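Local coordinates for Lpg0393 helical bundle domain-containing protein (Legionella pneumophila subsp. pneumophila str. Philadelphia 1, PDB 4R0G) that probably acts as a guanine-nucleotide exchange factor for the small GTPases Rab5, Rab21 and Rab22 through a VPS9-like domain, at residues L18-W23 against T87-A92; K25-Y30 against V44-F49. One frame throughout, in Å; residues are numbered along the deposited sequence.

Contact 1: L18-W23 against T87-A92; sequences LLFLQW and TTISIA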
loop_
_atom_site.group_PDB
_atom_site.type_symbol
_atom_site.label_atom_id
_atom_site.label_comp_id
_atom_site.label_asym_id
_atom_site.label_seq_id
_atom_site.Cartn_x
_atom_site.Cartn_y
_atom_site.Cartn_z
ATOM N N LEU A 18 -9.030 2.904 -13.990
ATOM C CA LEU A 18 -7.623 3.304 -14.165
ATOM C C LEU A 18 -7.533 4.374 -15.211
ATOM O O LEU A 18 -6.751 5.319 -15.072
ATOM C CB LEU A 18 -6.737 2.125 -14.555
ATOM C CG LEU A 18 -6.444 1.363 -13.285
ATOM C CD1 LEU A 18 -5.826 0.027 -13.568
ATOM C CD2 LEU A 18 -5.561 2.273 -12.455
ATOM N N LEU A 19 -8.355 4.232 -16.246
ATOM C CA LEU A 19 -8.443 5.257 -17.268
ATOM C C LEU A 19 -9.100 6.522 -16.712
ATOM O O LEU A 19 -8.609 7.624 -16.930
ATOM C CB LEU A 19 -9.172 4.724 -18.512
ATOM C CG LEU A 19 -9.414 5.778 -19.590
ATOM C CD1 LEU A 19 -8.062 6.386 -20.023
ATOM C CD2 LEU A 19 -10.239 5.200 -20.768
ATOM N N PHE A 20 -10.199 6.369 -15.985
ATOM C CA PHE A 20 -10.876 7.549 -15.449
ATOM C C PHE A 20 -9.953 8.413 -14.597
ATOM O O PHE A 20 -9.990 9.636 -14.693
ATOM C CB PHE A 20 -12.093 7.161 -14.656
ATOM C CG PHE A 20 -12.530 8.214 -13.675
ATOM C CD1 PHE A 20 -13.133 9.386 -14.120
ATOM C CD2 PHE A 20 -12.373 8.031 -12.300
ATOM C CE1 PHE A 20 -13.545 10.368 -13.237
ATOM C CE2 PHE A 20 -12.805 9.017 -11.413
ATOM C CZ PHE A 20 -13.399 10.187 -11.900
ATOM N N LEU A 21 -9.101 7.748 -13.805
ATOM C CA LEU A 21 -8.084 8.371 -12.928
ATOM C C LEU A 21 -6.969 9.122 -13.659
ATOM O O LEU A 21 -6.085 9.695 -13.028
ATOM C CB LEU A 21 -7.464 7.329 -11.990
ATOM C CG LEU A 21 -8.392 6.736 -10.912
ATOM C CD1 LEU A 21 -7.654 5.788 -10.025
ATOM C CD2 LEU A 21 -9.007 7.826 -10.082
ATOM N N GLN A 22 -6.990 9.071 -14.989
ATOM C CA GLN A 22 -5.983 9.715 -15.832
ATOM C C GLN A 22 -6.431 11.134 -16.166
ATOM O O GLN A 22 -5.712 11.940 -16.779
ATOM C CB GLN A 22 -5.854 8.911 -17.115
ATOM C CG GLN A 22 -4.474 8.643 -17.614
ATOM C CD GLN A 22 -4.482 7.537 -18.659
ATOM O OE1 GLN A 22 -4.083 6.410 -18.372
ATOM N NE2 GLN A 22 -4.959 7.852 -19.876
ATOM N N TRP A 23 -7.659 11.396 -15.753
ATOM C CA TRP A 23 -8.342 12.653 -15.978
ATOM C C TRP A 23 -7.563 13.864 -15.486
ATOM O O TRP A 23 -7.360 14.824 -16.243
ATOM C CB TRP A 23 -9.686 12.599 -15.254
ATOM C CG TRP A 23 -10.630 13.687 -15.545
ATOM C CD1 TRP A 23 -10.680 14.461 -16.669
ATOM C CD2 TRP A 23 -11.716 14.104 -14.715
ATOM N NE1 TRP A 23 -11.724 15.346 -16.584
ATOM C CE2 TRP A 23 -12.383 15.151 -15.400
ATOM C CE3 TRP A 23 -12.191 13.698 -13.458
ATOM C CZ2 TRP A 23 -13.504 15.817 -14.865
ATOM C CZ3 TRP A 23 -13.306 14.353 -12.923
ATOM C CH2 TRP A 23 -13.957 15.408 -13.637
ATOM N N THR A 87 -7.926 11.046 -4.624
ATOM C CA THR A 87 -8.234 11.965 -3.535
ATOM C C THR A 87 -8.474 13.377 -4.044
ATOM O O THR A 87 -9.354 14.071 -3.539
ATOM C CB THR A 87 -7.129 11.963 -2.481
ATOM O OG1 THR A 87 -5.870 12.097 -3.149
ATOM C CG2 THR A 87 -7.145 10.647 -1.683
ATOM N N THR A 88 -7.694 13.798 -5.031
ATOM C CA THR A 88 -7.847 15.113 -5.598
ATOM C C THR A 88 -9.209 15.213 -6.298
ATOM O O THR A 88 -9.821 16.279 -6.375
ATOM C CB THR A 88 -6.779 15.364 -6.642
ATOM O OG1 THR A 88 -5.491 15.153 -6.069
ATOM C CG2 THR A 88 -6.867 16.811 -7.181
ATOM N N ILE A 89 -9.689 14.095 -6.825
ATOM C CA ILE A 89 -10.969 14.123 -7.491
ATOM C C ILE A 89 -12.069 14.192 -6.437
ATOM O O ILE A 89 -13.089 14.848 -6.630
ATOM C CB ILE A 89 -11.144 12.925 -8.438
ATOM C CG1 ILE A 89 -10.178 13.056 -9.619
ATOM C CG2 ILE A 89 -12.555 12.844 -8.932
ATOM C CD1 ILE A 89 -10.175 11.869 -10.553
ATOM N N SER A 90 -11.842 13.567 -5.293
ATOM C CA SER A 90 -12.861 13.587 -4.242
ATOM C C SER A 90 -13.002 14.987 -3.645
ATOM O O SER A 90 -14.082 15.384 -3.183
ATOM C CB SER A 90 -12.617 12.504 -3.165
ATOM O OG SER A 90 -11.380 12.664 -2.525
ATOM N N ILE A 91 -11.916 15.745 -3.683
ATOM C CA ILE A 91 -11.965 17.093 -3.134
ATOM C C ILE A 91 -12.766 17.985 -4.073
ATOM O O ILE A 91 -13.397 18.958 -3.627
ATOM C CB ILE A 91 -10.571 17.667 -2.840
ATOM C CG1 ILE A 91 -9.864 16.799 -1.796
ATOM C CG2 ILE A 91 -10.681 19.045 -2.302
ATOM C CD1 ILE A 91 -8.436 17.207 -1.582
ATOM N N ALA A 92 -12.777 17.637 -5.366
ATOM C CA ALA A 92 -13.622 18.367 -6.322
ATOM C C ALA A 92 -15.072 17.922 -6.230
ATOM O O ALA A 92 -15.975 18.675 -6.545
ATOM C CB ALA A 92 -13.130 18.191 -7.712
#
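I89 projects from helix 80-101 against F20, L21 and W23, and this single isoleucine makes every side-chain contact between 18-23 and 87-92. Its CG1 branch stands beside the backbone N (chi1 -68°) and continues extended (chi2 175°), which carries CD1 out as the leading atom. The packed part is the ring of three buried side chains round this end. I89 CD1 lies 3.9 Å from F20 CZ, meeting that ring obliquely as the two side chains approach from opposite directions, while I89 CG2 adds a second touch at 4.1 Å from F20 CZ. At the indole the same methyl comes to the ring edge, near its plane, with I89 CD1 4.0 Å from W23 CE3. L21 completes the group, its CD2 4.2 Å from I89 CD1. A type I turn from F20 to W23, closed by W23 N to F20 O at 3.1 Å, places both rings around the isoleucine. The loose side is that of Q22, partly exposed, which directs its CB away from helix 80-101 and makes no contact with 87-92. On the helix itself, S90 OG donates a hydrogen bond to T87 O (2.7 Å), reaching it from the same face of the carbonyl plane as I91 N. Around this buried contact, helix 5-14 packs L12 on F20 and L9 on W23, helix 58-71 brings F64 to both F20 and I89, and helix 40-53 supplies W51, edge-to-face with W23, and L47 against I89.

Contact 2: K25-Y30 against V44-F49; sequences KFIAEY and VSLLIF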
loop_
_atom_site.group_PDB
_atom_site.type_symbol
_atom_site.label_atom_id
_atom_site.label_comp_id
_atom_site.label_asym_id
_atom_site.label_seq_id
_atom_site.Cartn_x
_atom_site.Cartn_y
_atom_site.Cartn_z
ATOM N N LYS A 25 -4.577 14.391 -15.090
ATOM C CA LYS A 25 -3.371 14.613 -15.886
ATOM C C LYS A 25 -3.725 15.287 -17.224
ATOM O O LYS A 25 -2.966 16.106 -17.742
ATOM C CB LYS A 25 -2.614 13.286 -16.090
ATOM C CG LYS A 25 -1.285 13.434 -16.790
ATOM C CD LYS A 25 -0.834 12.139 -17.465
ATOM C CE LYS A 25 0.456 12.387 -18.279
ATOM N NZ LYS A 25 1.234 11.139 -18.581
ATOM N N PHE A 26 -4.885 14.944 -17.775
ATOM C CA PHE A 26 -5.382 15.579 -18.996
ATOM C C PHE A 26 -5.779 17.032 -18.736
ATOM O O PHE A 26 -5.412 17.952 -19.475
ATOM C CB PHE A 26 -6.563 14.759 -19.569
ATOM C CG PHE A 26 -7.527 15.549 -20.423
ATOM C CD1 PHE A 26 -7.246 15.811 -21.761
ATOM C CD2 PHE A 26 -8.735 16.003 -19.891
ATOM C CE1 PHE A 26 -8.137 16.530 -22.542
ATOM C CE2 PHE A 26 -9.637 16.723 -20.672
ATOM C CZ PHE A 26 -9.337 16.982 -21.999
ATOM N N ILE A 27 -6.526 17.225 -17.660
ATOM C CA ILE A 27 -6.931 18.556 -17.255
ATOM C C ILE A 27 -5.697 19.431 -17.061
ATOM O O ILE A 27 -5.735 20.616 -17.314
ATOM C CB ILE A 27 -7.813 18.489 -16.000
ATOM C CG1 ILE A 27 -9.160 17.881 -16.379
ATOM C CG2 ILE A 27 -8.029 19.854 -15.381
ATOM C CD1 ILE A 27 -10.143 17.773 -15.223
ATOM N N ALA A 28 -4.578 18.849 -16.668
ATOM C CA ALA A 28 -3.404 19.667 -16.415
ATOM C C ALA A 28 -2.758 20.104 -17.724
ATOM O O ALA A 28 -2.118 21.151 -17.779
ATOM C CB ALA A 28 -2.418 18.932 -15.539
ATOM N N GLU A 29 -2.910 19.292 -18.768
ATOM C CA GLU A 29 -2.393 19.660 -20.089
ATOM C C GLU A 29 -3.317 20.561 -20.898
ATOM O O GLU A 29 -2.868 21.523 -21.527
ATOM C CB GLU A 29 -2.004 18.427 -20.896
ATOM C CG GLU A 29 -0.733 17.803 -20.385
ATOM C CD GLU A 29 -0.092 16.888 -21.399
ATOM O OE1 GLU A 29 -0.802 15.977 -21.892
ATOM O OE2 GLU A 29 1.112 17.087 -21.698
ATOM N N TYR A 30 -4.607 20.243 -20.878
ATOM C CA TYR A 30 -5.597 21.030 -21.591
ATOM C C TYR A 30 -5.528 22.466 -21.130
ATOM O O TYR A 30 -5.768 23.374 -21.919
ATOM C CB TYR A 30 -6.992 20.450 -21.358
ATOM C CG TYR A 30 -8.113 21.108 -22.125
ATOM C CD1 TYR A 30 -8.275 20.885 -23.486
ATOM C CD2 TYR A 30 -9.047 21.920 -21.478
ATOM C CE1 TYR A 30 -9.329 21.478 -24.203
ATOM C CE2 TYR A 30 -10.103 22.509 -22.180
ATOM C CZ TYR A 30 -10.232 22.287 -23.547
ATOM O OH TYR A 30 -11.263 22.868 -24.249
ATOM N N VAL A 44 -8.336 21.657 -8.344
ATOM C CA VAL A 44 -9.619 21.198 -7.849
ATOM C C VAL A 44 -10.685 22.082 -8.460
ATOM O O VAL A 44 -11.796 21.627 -8.755
ATOM C CB VAL A 44 -9.679 21.254 -6.308
ATOM C CG1 VAL A 44 -11.134 21.088 -5.796
ATOM C CG2 VAL A 44 -8.769 20.203 -5.723
ATOM N N SER A 45 -10.320 23.349 -8.657
ATOM C CA SER A 45 -11.191 24.325 -9.287
ATOM C C SER A 45 -11.532 23.900 -10.695
ATOM O O SER A 45 -12.707 23.785 -11.033
ATOM C CB SER A 45 -10.545 25.702 -9.279
ATOM O OG SER A 45 -10.437 26.162 -7.947
ATOM N N LEU A 46 -10.510 23.628 -11.500
ATOM C CA LEU A 46 -10.739 23.139 -12.861
ATOM C C LEU A 46 -11.630 21.867 -12.918
ATOM O O LEU A 46 -12.642 21.821 -13.659
ATOM C CB LEU A 46 -9.410 22.959 -13.604
ATOM C CG LEU A 46 -8.443 24.159 -13.607
ATOM C CD1 LEU A 46 -7.059 23.740 -14.045
ATOM C CD2 LEU A 46 -8.919 25.265 -14.522
ATOM N N LEU A 47 -11.270 20.856 -12.121
ATOM C CA LEU A 47 -12.111 19.664 -11.958
ATOM C C LEU A 47 -13.573 19.994 -11.643
ATOM O O LEU A 47 -14.458 19.361 -12.186
ATOM C CB LEU A 47 -11.588 18.777 -10.854
ATOM C CG LEU A 47 -10.797 17.550 -11.241
ATOM C CD1 LEU A 47 -9.437 17.958 -11.700
ATOM C CD2 LEU A 47 -10.666 16.669 -10.012
ATOM N N ILE A 48 -13.844 20.962 -10.769
ATOM C CA ILE A 48 -15.244 21.278 -10.460
ATOM C C ILE A 48 -15.945 21.876 -11.680
ATOM O O ILE A 48 -17.043 21.460 -12.066
ATOM C CB ILE A 48 -15.403 22.259 -9.290
ATOM C CG1 ILE A 48 -15.048 21.571 -7.973
ATOM C CG2 ILE A 48 -16.857 22.753 -9.232
ATOM C CD1 ILE A 48 -14.588 22.528 -6.942
ATOM N N PHE A 49 -15.306 22.867 -12.279
ATOM C CA PHE A 49 -15.825 23.479 -13.478
ATOM C C PHE A 49 -16.095 22.406 -14.497
ATOM O O PHE A 49 -17.208 22.246 -14.985
ATOM C CB PHE A 49 -14.784 24.421 -14.056
ATOM C CG PHE A 49 -15.193 25.034 -15.335
ATOM C CD1 PHE A 49 -16.223 25.964 -15.368
ATOM C CD2 PHE A 49 -14.567 24.679 -16.514
ATOM C CE1 PHE A 49 -16.618 26.543 -16.553
ATOM C CE2 PHE A 49 -14.960 25.250 -17.718
ATOM C CZ PHE A 49 -15.985 26.190 -17.731
#
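Next to the meeting of I27 with L46 and L47, the F26 ring carries Y30 CB on one face, 4.2 Å above its plane and offset toward the rim; the ring also meets that of Y8, on helix 5-14, with the planes at about 45°. No ring enters the contact itself, which is wholly aliphatic. I27 divides its two branches between neighbouring leucines. With CG1 beside the backbone N (chi1 -70°) and the chain extended beyond it, CD1 extends to L47, where I27 CD1 and L47 CD1 are 3.6 Å apart and the side chains cross at about a right angle. The shorter branch meets the base of the L46 side chain: I27 CG2 lies 3.8 Å from L46 CB, the two side chains sliding past each other in opposite directions. All three residues are buried, whereas K25 and E29 lie on the exposed side of helix 23-30. Farther along helix 40-53, F49 packs on V119, L122 and M123 of helix 116-126, and I48 on P95 and C96 of helix 80-101. This is helix-to-helix packing through buried aliphatic side chains, as expected in the interior of an all-helical domain, here the VPS9-like one.

In the fold
Both contacts belong to the VPS9-like domain, with centres about 10 Å apart. Their segments follow the chain in the order 18-23, 25-30, 44-49 and 87-92, so that contact 2 is formed entirely within the stretch spanned by contact 1. Helices 17-20 and 23-30 are consecutive, and their partners, helices 40-53 and 80-101, pack directly together: A92 CB is 3.5 Å from L47 CB, and I89 CA is 3.6 Å from L47 CD2. L47 thus joins the two sites, which form one continuous apolar interior. Through it helices 17-20 and 23-30 pack against helices 40-53 and 80-101 within the domain that probably carries the exchange activity.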